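Local coordinates for protein 3-deoxy-D-manno-octulosonate 8-phosphate phosphatase KdsC (Xanthomonas campestris pv. campestris, PDB 4NAV) that probably hydrolyses 3-deoxy-D-manno-octulosonate 8-phosphate to KDO and inorganic phosphate, a magnesium-dependent step on the way to bacterial lipopolysaccharide, at residues R19-F25 / D111-M116; G55-L59 / C163-L167; N94-V99 / P121-A125. All coordinates share one frame; numbering follows the deposited sequence.

Contact 1 of 3, residues R19-F25 / D111-M116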
loop_
_atom_site.group_PDB
_atom_site.type_symbol
_atom_site.label_atom_id
_atom_site.label_comp_id
_atom_site.label_asym_id
_atom_site.label_seq_id
_atom_site.Cartn_x
_atom_site.Cartn_y
_atom_site.Cartn_z
ATOM N N ARG A 19 -29.452 -15.136 10.945
ATOM C CA ARG A 19 -30.718 -14.666 10.395
ATOM C C ARG A 19 -30.564 -13.482 9.445
ATOM O O ARG A 19 -31.527 -12.863 9.059
ATOM C CB ARG A 19 -31.740 -14.402 11.509
ATOM C CG ARG A 19 -31.434 -13.308 12.499
ATOM C CD ARG A 19 -32.566 -13.282 13.541
ATOM N NE ARG A 19 -32.257 -12.767 14.872
ATOM C CZ ARG A 19 -31.863 -11.530 15.202
ATOM N NH1 ARG A 19 -31.610 -10.593 14.286
ATOM N NH2 ARG A 19 -31.677 -11.249 16.489
ATOM N N VAL A 20 -29.324 -13.188 9.078
ATOM C CA VAL A 20 -29.034 -12.116 8.169
ATOM C C VAL A 20 -29.501 -12.455 6.763
ATOM O O VAL A 20 -29.050 -13.408 6.173
ATOM C CB VAL A 20 -27.519 -11.829 8.131
ATOM C CG1 VAL A 20 -27.145 -10.969 6.923
ATOM C CG2 VAL A 20 -27.083 -11.185 9.428
ATOM N N ARG A 21 -30.363 -11.602 6.223
ATOM C CA ARG A 21 -30.882 -11.738 4.870
ATOM C C ARG A 21 -30.440 -10.610 3.981
ATOM O O ARG A 21 -30.530 -10.702 2.744
ATOM C CB ARG A 21 -32.406 -11.760 4.909
ATOM C CG ARG A 21 -32.965 -12.832 5.840
ATOM C CD ARG A 21 -32.955 -14.260 5.356
ATOM N NE ARG A 21 -32.149 -14.548 4.170
ATOM C CZ ARG A 21 -31.254 -15.536 3.997
ATOM N NH1 ARG A 21 -30.880 -16.381 4.958
ATOM N NH2 ARG A 21 -30.688 -15.674 2.804
ATOM N N LEU A 22 -30.009 -9.519 4.592
ATOM C CA LEU A 22 -29.531 -8.378 3.816
ATOM C C LEU A 22 -28.238 -7.919 4.449
ATOM O O LEU A 22 -28.171 -7.673 5.656
ATOM C CB LEU A 22 -30.578 -7.278 3.802
ATOM C CG LEU A 22 -30.108 -5.918 3.271
ATOM C CD1 LEU A 22 -29.890 -5.988 1.777
ATOM C CD2 LEU A 22 -31.116 -4.840 3.600
ATOM N N ALA A 23 -27.197 -7.816 3.628
ATOM C CA ALA A 23 -25.869 -7.388 4.095
ATOM C C ALA A 23 -25.483 -6.117 3.368
ATOM O O ALA A 23 -25.358 -6.121 2.141
ATOM C CB ALA A 23 -24.844 -8.472 3.834
ATOM N N CYS A 24 -25.302 -5.026 4.112
ATOM C CA CYS A 24 -24.976 -3.734 3.506
ATOM C C CYS A 24 -23.595 -3.335 3.901
ATOM O O CYS A 24 -23.199 -3.549 5.034
ATOM C CB CYS A 24 -25.939 -2.667 3.989
ATOM S SG CYS A 24 -27.664 -3.043 3.665
ATOM N N PHE A 25 -22.867 -2.699 2.993
ATOM C CA PHE A 25 -21.479 -2.346 3.226
ATOM C C PHE A 25 -21.199 -0.922 2.806
ATOM O O PHE A 25 -21.437 -0.554 1.659
ATOM C CB PHE A 25 -20.577 -3.257 2.409
ATOM C CG PHE A 25 -20.611 -4.682 2.838
ATOM C CD1 PHE A 25 -19.611 -5.212 3.649
ATOM C CD2 PHE A 25 -21.654 -5.494 2.441
ATOM C CE1 PHE A 25 -19.640 -6.530 4.042
ATOM C CE2 PHE A 25 -21.698 -6.811 2.834
ATOM C CZ PHE A 25 -20.694 -7.332 3.632
ATOM N N ASP A 111 -33.991 -6.243 12.068
ATOM C CA ASP A 111 -33.272 -7.276 12.793
ATOM C C ASP A 111 -32.720 -8.359 11.866
ATOM O O ASP A 111 -32.020 -9.248 12.315
ATOM C CB ASP A 111 -34.095 -7.844 13.955
ATOM C CG ASP A 111 -35.097 -8.900 13.528
ATOM O OD1 ASP A 111 -35.736 -8.795 12.461
ATOM O OD2 ASP A 111 -35.288 -9.855 14.298
ATOM N N GLN A 112 -33.020 -8.285 10.577
ATOM C CA GLN A 112 -32.497 -9.235 9.603
ATOM C C GLN A 112 -31.410 -8.603 8.727
ATOM O O GLN A 112 -31.053 -9.136 7.692
ATOM C CB GLN A 112 -33.632 -9.741 8.715
ATOM C CG GLN A 112 -34.754 -10.432 9.458
ATOM C CD GLN A 112 -35.951 -10.714 8.550
ATOM O OE1 GLN A 112 -36.728 -9.799 8.221
ATOM N NE2 GLN A 112 -36.135 -11.970 8.181
ATOM N N VAL A 113 -30.873 -7.475 9.162
ATOM C CA VAL A 113 -29.937 -6.705 8.376
ATOM C C VAL A 113 -28.584 -6.596 9.072
ATOM O O VAL A 113 -28.505 -6.400 10.284
ATOM C CB VAL A 113 -30.463 -5.281 8.168
ATOM C CG1 VAL A 113 -29.536 -4.493 7.256
ATOM C CG2 VAL A 113 -31.869 -5.316 7.601
ATOM N N LEU A 114 -27.531 -6.723 8.278
ATOM C CA LEU A 114 -26.175 -6.523 8.718
ATOM C C LEU A 114 -25.656 -5.285 8.052
ATOM O O LEU A 114 -25.907 -5.080 6.851
ATOM C CB LEU A 114 -25.303 -7.667 8.259
ATOM C CG LEU A 114 -23.798 -7.508 8.528
ATOM C CD1 LEU A 114 -23.219 -8.887 8.783
ATOM C CD2 LEU A 114 -23.034 -6.798 7.428
ATOM N N PHE A 115 -24.925 -4.453 8.788
ATOM C CA PHE A 115 -24.327 -3.259 8.199
ATOM C C PHE A 115 -22.902 -3.125 8.635
ATOM O O PHE A 115 -22.603 -3.211 9.830
ATOM C CB PHE A 115 -25.087 -1.997 8.601
ATOM C CG PHE A 115 -24.751 -0.800 7.752
ATOM C CD1 PHE A 115 -25.615 -0.380 6.741
ATOM C CD2 PHE A 115 -23.588 -0.122 7.943
ATOM C CE1 PHE A 115 -25.320 0.699 5.950
ATOM C CE2 PHE A 115 -23.268 0.951 7.139
ATOM C CZ PHE A 115 -24.141 1.371 6.150
ATOM N N MET A 116 -22.012 -2.901 7.687
ATOM C CA MET A 116 -20.618 -2.724 8.004
ATOM C C MET A 116 -20.162 -1.349 7.569
ATOM O O MET A 116 -20.290 -1.002 6.390
ATOM C CB MET A 116 -19.805 -3.759 7.290
ATOM C CG MET A 116 -18.354 -3.761 7.675
ATOM S SD MET A 116 -17.531 -5.011 6.716
ATOM C CE MET A 116 -16.029 -5.214 7.667
#
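The carbonyl of Q112 takes two successive N-H groups from the other chain segment. R21 N lies 3.0 Å from Q112 O and L22 N lies 3.3 Å from the same Q112 O. This shared acceptor stands where two neighbouring strands of the parallel Rossmann-like sheet of HAD phosphatases begin. Strand 22-25 leads to D26 and strand 113-116 leads towards D118, both predicted magnesium ligands. The strand axes are 4.7 Å apart and run 14° from parallel. Beyond Q112 the usual parallel ladder follows. L114 N donates to L22 O, C24 N to L114 O at 2.8 Å, and M116 N to C24 O.

L22, C24, V113 and F115 share one face of the sheet, under helix 95-105. L22 and V113 lie side by side and point the same way, with L22 CD2 at 4.0 Å from V113 CG1. F115 has CG anti to its own N (chi1 -165°), and F115 CD1 comes to 3.6 Å from C24 CB. C24 O stands over one face of the F115 ring, offset toward the rim.

A23, F25, L114 and M116 occupy the other face, where L114 and M116 meet helix 158-169 and A23 and F25 meet helix 50-61. V20, just before the strand, joins them, and both its methyls border L114 CB. At the outer end R19 and D111 form a long salt bridge. D111 OD2 sits above the guanidinium face, so that pair is one of charge, with no N-H aimed at the oxygen. The amide oxygen of Q112 is bonded to S109 N. At the inner end M116 runs fully extended past F25, and the two side chains meet in an oblique Met-aromatic contact: M116 SD is 3.7 Å from both F25 CD1 and F25 CE1.

Contact 2 of 3, residues G55-L59 / C163-L167; sequences GLKQL and CDVVL
Two helices on the same side of the central sheet pack here, in the α/β/α sandwich of the HAD core. Helix 50-61 supplies G55 to L59 and helix 158-169 supplies C163 to L167. The short segments run nearly the same way. Their axes are 9.6 Å apart and cross at 26°.

The backbones come nearest at G55 and C163, whose CA atoms are 5.3 Å apart. G55 has no side chain on the side that faces C163, so the cysteine rests directly on main chain. C163 SG is 3.4 Å from G55 O, a contact and not a hydrogen bond. No hydrogen bond links the two segments, and they hold by apolar packing. The sulfur also meets two leucines. L56 reaches it with CD2, and L59 CD1 lies 3.5 Å from C163 SG.

L59 is the forked centre of the contact. Its CD1 branch goes to C163, while its CD2 branch touches both V166 and L167. L59 CD2 is 3.8 Å from V166 CG1 and 3.9 Å from L167 CG. The side chains of L59 and V166 cross at about a right angle. L167 has its CG anti to the carbonyl carbon (chi1 -67°), and both its methyls reach Q58. L167 CD1 is 3.6 Å from Q58 CB, and L167 CD2 borders the Q58 carbonyl and also meets L59. The bent Q58 chain carries its amide away to a weak bond with Q54. L120 of a second subunit packs on Q58.

On the sheet side of the pair lies strand 22-25, where L56 touches F25 and L59 touches A23. Helix 173-180 packs on Q58 and L167 through I176, and L84 of helix 75-84 meets L56.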
loop_
_atom_site.group_PDB
_atom_site.type_symbol
_atom_site.label_atom_id
_atom_site.label_comp_id
_atom_site.label_asym_id
_atom_site.label_seq_id
_atom_site.Cartn_x
_atom_site.Cartn_y
_atom_site.Cartn_z
ATOM N N GLY A 55 -15.852 -13.091 -1.111
ATOM C CA GLY A 55 -16.826 -13.185 -0.018
ATOM C C GLY A 55 -18.222 -12.667 -0.374
ATOM O O GLY A 55 -19.235 -13.261 -0.031
ATOM N N LEU A 56 -18.276 -11.565 -1.114
ATOM C CA LEU A 56 -19.545 -10.948 -1.413
ATOM C C LEU A 56 -20.401 -11.774 -2.366
ATOM O O LEU A 56 -21.599 -11.903 -2.179
ATOM C CB LEU A 56 -19.305 -9.538 -1.941
ATOM C CG LEU A 56 -18.706 -8.607 -0.871
ATOM C CD1 LEU A 56 -18.254 -7.321 -1.523
ATOM C CD2 LEU A 56 -19.680 -8.304 0.245
ATOM N N LYS A 57 -19.774 -12.314 -3.403
ATOM C CA LYS A 57 -20.416 -13.237 -4.313
ATOM C C LYS A 57 -21.014 -14.430 -3.555
ATOM O O LYS A 57 -22.106 -14.889 -3.869
ATOM C CB LYS A 57 -19.408 -13.745 -5.336
ATOM C CG LYS A 57 -19.166 -12.785 -6.470
ATOM C CD LYS A 57 -18.095 -13.318 -7.407
ATOM C CE LYS A 57 -17.883 -12.357 -8.570
ATOM N NZ LYS A 57 -16.721 -12.681 -9.448
ATOM N N GLN A 58 -20.307 -14.894 -2.534
ATOM C CA GLN A 58 -20.726 -16.084 -1.829
ATOM C C GLN A 58 -21.947 -15.825 -1.005
ATOM O O GLN A 58 -22.837 -16.692 -0.916
ATOM C CB GLN A 58 -19.620 -16.551 -0.960
ATOM C CG GLN A 58 -18.380 -16.770 -1.763
ATOM C CD GLN A 58 -18.257 -18.150 -2.246
ATOM O OE1 GLN A 58 -18.564 -18.459 -3.405
ATOM N NE2 GLN A 58 -17.842 -19.037 -1.338
ATOM N N LEU A 59 -22.007 -14.632 -0.417
ATOM C CA LEU A 59 -23.240 -14.161 0.202
ATOM C C LEU A 59 -24.375 -14.136 -0.814
ATOM O O LEU A 59 -25.447 -14.677 -0.565
ATOM C CB LEU A 59 -23.070 -12.780 0.789
ATOM C CG LEU A 59 -22.276 -12.642 2.073
ATOM C CD1 LEU A 59 -22.353 -11.219 2.552
ATOM C CD2 LEU A 59 -22.765 -13.574 3.183
ATOM N N CYS A 163 -18.226 -11.886 5.738
ATOM C CA CYS A 163 -18.878 -12.878 4.908
ATOM C C CYS A 163 -18.675 -14.296 5.462
ATOM O O CYS A 163 -19.627 -15.048 5.638
ATOM C CB CYS A 163 -18.370 -12.765 3.496
ATOM S SG CYS A 163 -18.812 -11.189 2.671
ATOM N N ASP A 164 -17.444 -14.637 5.813
ATOM C CA ASP A 164 -17.169 -15.978 6.326
ATOM C C ASP A 164 -17.979 -16.317 7.584
ATOM O O ASP A 164 -18.558 -17.407 7.684
ATOM C CB ASP A 164 -15.701 -16.121 6.613
ATOM C CG ASP A 164 -14.845 -16.072 5.358
ATOM O OD1 ASP A 164 -15.381 -16.235 4.237
ATOM O OD2 ASP A 164 -13.612 -15.925 5.501
ATOM N N VAL A 165 -18.128 -15.350 8.484
ATOM C CA VAL A 165 -18.925 -15.557 9.683
ATOM C C VAL A 165 -20.382 -15.870 9.351
ATOM O O VAL A 165 -20.963 -16.866 9.825
ATOM C CB VAL A 165 -18.873 -14.320 10.586
ATOM C CG1 VAL A 165 -20.010 -14.333 11.603
ATOM C CG2 VAL A 165 -17.504 -14.233 11.264
ATOM N N VAL A 166 -20.949 -15.036 8.475
ATOM C CA VAL A 166 -22.344 -15.147 8.131
ATOM C C VAL A 166 -22.607 -16.484 7.450
ATOM O O VAL A 166 -23.499 -17.249 7.848
ATOM C CB VAL A 166 -22.762 -13.979 7.247
ATOM C CG1 VAL A 166 -24.177 -14.184 6.703
ATOM C CG2 VAL A 166 -22.746 -12.706 8.049
ATOM N N LEU A 167 -21.802 -16.772 6.438
ATOM C CA LEU A 167 -21.882 -18.047 5.754
ATOM C C LEU A 167 -21.720 -19.232 6.743
ATOM O O LEU A 167 -22.526 -20.162 6.730
ATOM C CB LEU A 167 -20.834 -18.102 4.669
ATOM C CG LEU A 167 -21.079 -17.108 3.510
ATOM C CD1 LEU A 167 -19.876 -17.012 2.599
ATOM C CD2 LEU A 167 -22.296 -17.555 2.707
#

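Contact 3 of 3, residues N94-V99 / P121-A125; sequences NKRLAV and PDLPA
R96 and A125 bring the two backbones together, with their CA atoms 4.3 Å apart. R96 is in the first turn of helix 95-105. A125 is in the short helix 123-126, which follows a 3-10 turn at P121 and D122. N94 is the N-cap of helix 95-105. Its OD1 accepts from L97 N at 2.7 Å and closes the first turn.

K95 leaves that turn towards the 3-10 segment. Its chain is extended beyond CG, and its methylenes run past the P121 carbonyl, with K95 CG at 3.6 Å from P121 O. The ammonium then meets the carboxylate of D122 in a salt bridge, K95 NZ to D122 OD1, 3.1 Å. The nitrogen comes in nearly in line with the C-O bond.

These residues fit the HAD active site. K95 is consistent with the motif III lysine, and D122 with the last acid of the GDDxxD form of motif IV. K95 NZ also binds D26 OD1 and the carbonyl of I69. It therefore bridges two carboxylates, D26 and D122, whose OD1 atoms lie close together. Its positive charge probably offsets their repulsion. The other oxygen of D122 accepts from the backbone N of D118 and of D119, which probably helps to place D118, a predicted magnesium ligand.

Away from the site the contact is van der Waals packing. R96 CB is 3.9 Å from P124 CB, and R96 CD passes the P124 carbonyl. The guanidinium has P124 CB at its edge. A125 CB rests against two successive turns, 4.2 Å from K95 CB and 4.4 Å from V99 CG2. A third subunit covers the outer side: its A182 accepts from N94 ND2 through the carbonyl O, and its F180 packs on P124.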
loop_
_atom_site.group_PDB
_atom_site.type_symbol
_atom_site.label_atom_id
_atom_site.label_comp_id
_atom_site.label_asym_id
_atom_site.label_seq_id
_atom_site.Cartn_x
_atom_site.Cartn_y
_atom_site.Cartn_z
ATOM N N ASN A 94 -28.827 9.945 3.910
ATOM C CA ASN A 94 -28.949 9.209 5.174
ATOM C C ASN A 94 -28.982 7.691 4.981
ATOM O O ASN A 94 -29.887 7.154 4.331
ATOM C CB ASN A 94 -30.190 9.657 5.955
ATOM C CG ASN A 94 -30.378 8.869 7.237
ATOM O OD1 ASN A 94 -30.643 7.667 7.188
ATOM N ND2 ASN A 94 -30.215 9.518 8.383
ATOM N N LYS A 95 -28.027 7.004 5.598
ATOM C CA LYS A 95 -27.845 5.582 5.344
ATOM C C LYS A 95 -28.920 4.742 6.018
ATOM O O LYS A 95 -29.412 3.780 5.435
ATOM C CB LYS A 95 -26.440 5.145 5.723
ATOM C CG LYS A 95 -25.396 5.958 4.968
ATOM C CD LYS A 95 -24.075 5.233 4.817
ATOM C CE LYS A 95 -23.107 6.032 3.972
ATOM N NZ LYS A 95 -21.858 5.280 3.644
ATOM N N ARG A 96 -29.342 5.151 7.208
ATOM C CA ARG A 96 -30.497 4.512 7.846
ATOM C C ARG A 96 -31.683 4.450 6.895
ATOM O O ARG A 96 -32.209 3.381 6.650
ATOM C CB ARG A 96 -30.909 5.245 9.135
ATOM C CG ARG A 96 -31.876 4.456 9.998
ATOM C CD ARG A 96 -32.167 5.132 11.341
ATOM N NE ARG A 96 -33.337 6.001 11.394
ATOM C CZ ARG A 96 -33.329 7.305 11.136
ATOM N NH1 ARG A 96 -32.212 7.927 10.769
ATOM N NH2 ARG A 96 -34.451 7.993 11.230
ATOM N N LEU A 97 -32.093 5.602 6.356
ATOM C CA LEU A 97 -33.260 5.681 5.459
ATOM C C LEU A 97 -33.056 4.784 4.245
ATOM O O LEU A 97 -33.983 4.100 3.829
ATOM C CB LEU A 97 -33.563 7.120 5.046
ATOM N N ALA A 98 -31.836 4.747 3.707
ATOM C CA ALA A 98 -31.550 3.868 2.577
ATOM C C ALA A 98 -31.784 2.415 2.967
ATOM O O ALA A 98 -32.498 1.690 2.282
ATOM C CB ALA A 98 -30.135 4.064 2.103
ATOM N N VAL A 99 -31.184 2.001 4.081
ATOM C CA VAL A 99 -31.368 0.654 4.591
ATOM C C VAL A 99 -32.850 0.333 4.823
ATOM O O VAL A 99 -33.343 -0.706 4.383
ATOM C CB VAL A 99 -30.565 0.436 5.896
ATOM C CG1 VAL A 99 -30.987 -0.842 6.595
ATOM C CG2 VAL A 99 -29.072 0.368 5.605
ATOM N N PRO A 121 -20.691 8.889 8.941
ATOM C CA PRO A 121 -21.904 8.773 8.109
ATOM C C PRO A 121 -22.630 7.401 8.200
ATOM O O PRO A 121 -23.815 7.338 7.909
ATOM C CB PRO A 121 -21.402 9.059 6.687
ATOM C CG PRO A 121 -20.051 9.706 6.874
ATOM C CD PRO A 121 -19.490 9.069 8.116
ATOM N N ASP A 122 -21.930 6.351 8.642
ATOM C CA ASP A 122 -22.513 5.020 8.809
ATOM C C ASP A 122 -23.268 4.846 10.137
ATOM O O ASP A 122 -24.012 3.884 10.336
ATOM C CB ASP A 122 -21.435 3.952 8.715
ATOM C CG ASP A 122 -20.574 4.088 7.466
ATOM O OD1 ASP A 122 -21.098 4.049 6.338
ATOM O OD2 ASP A 122 -19.338 4.247 7.614
ATOM N N LEU A 123 -23.107 5.795 11.036
ATOM C CA LEU A 123 -23.571 5.610 12.390
ATOM C C LEU A 123 -25.090 5.458 12.520
ATOM O O LEU A 123 -25.555 4.663 13.328
ATOM C CB LEU A 123 -23.058 6.748 13.264
ATOM C CG LEU A 123 -22.450 6.535 14.653
ATOM C CD1 LEU A 123 -22.911 7.540 15.709
ATOM C CD2 LEU A 123 -22.690 5.116 15.096
ATOM N N PRO A 124 -25.871 6.202 11.737
ATOM C CA PRO A 124 -27.312 6.059 11.851
ATOM C C PRO A 124 -27.776 4.645 11.578
ATOM O O PRO A 124 -28.638 4.107 12.283
ATOM C CB PRO A 124 -27.832 7.008 10.771
ATOM C CG PRO A 124 -26.791 8.077 10.660
ATOM C CD PRO A 124 -25.507 7.313 10.837
ATOM N N ALA A 125 -27.158 4.038 10.583
ATOM C CA ALA A 125 -27.431 2.665 10.215
ATOM C C ALA A 125 -26.847 1.689 11.237
ATOM O O ALA A 125 -27.517 0.740 11.666
ATOM C CB ALA A 125 -26.859 2.383 8.841
#

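Overall arrangement
Contact 1 joins the central strand of the five-stranded parallel sheet to its neighbour. Contacts 2 and 3 lie on opposite faces of the sheet, their centres about 22 Å apart and about 11 and 13 Å from that of contact 1. Contact 2 packs on the face that carries A23, F25 and L114. Contact 3 meets the other face mainly through F115, which touches V99, D122 and A125, and also through V113 on V99. Along the chain the order is 19-25, 55-59, 94-99, 111-116, 121-125, 163-167. Helix 95-105, strand 113-116 and helix 123-126 follow in turn. The sheet thus brings D26 and D118 beside K95 and D122, while contact 2 packs the far face.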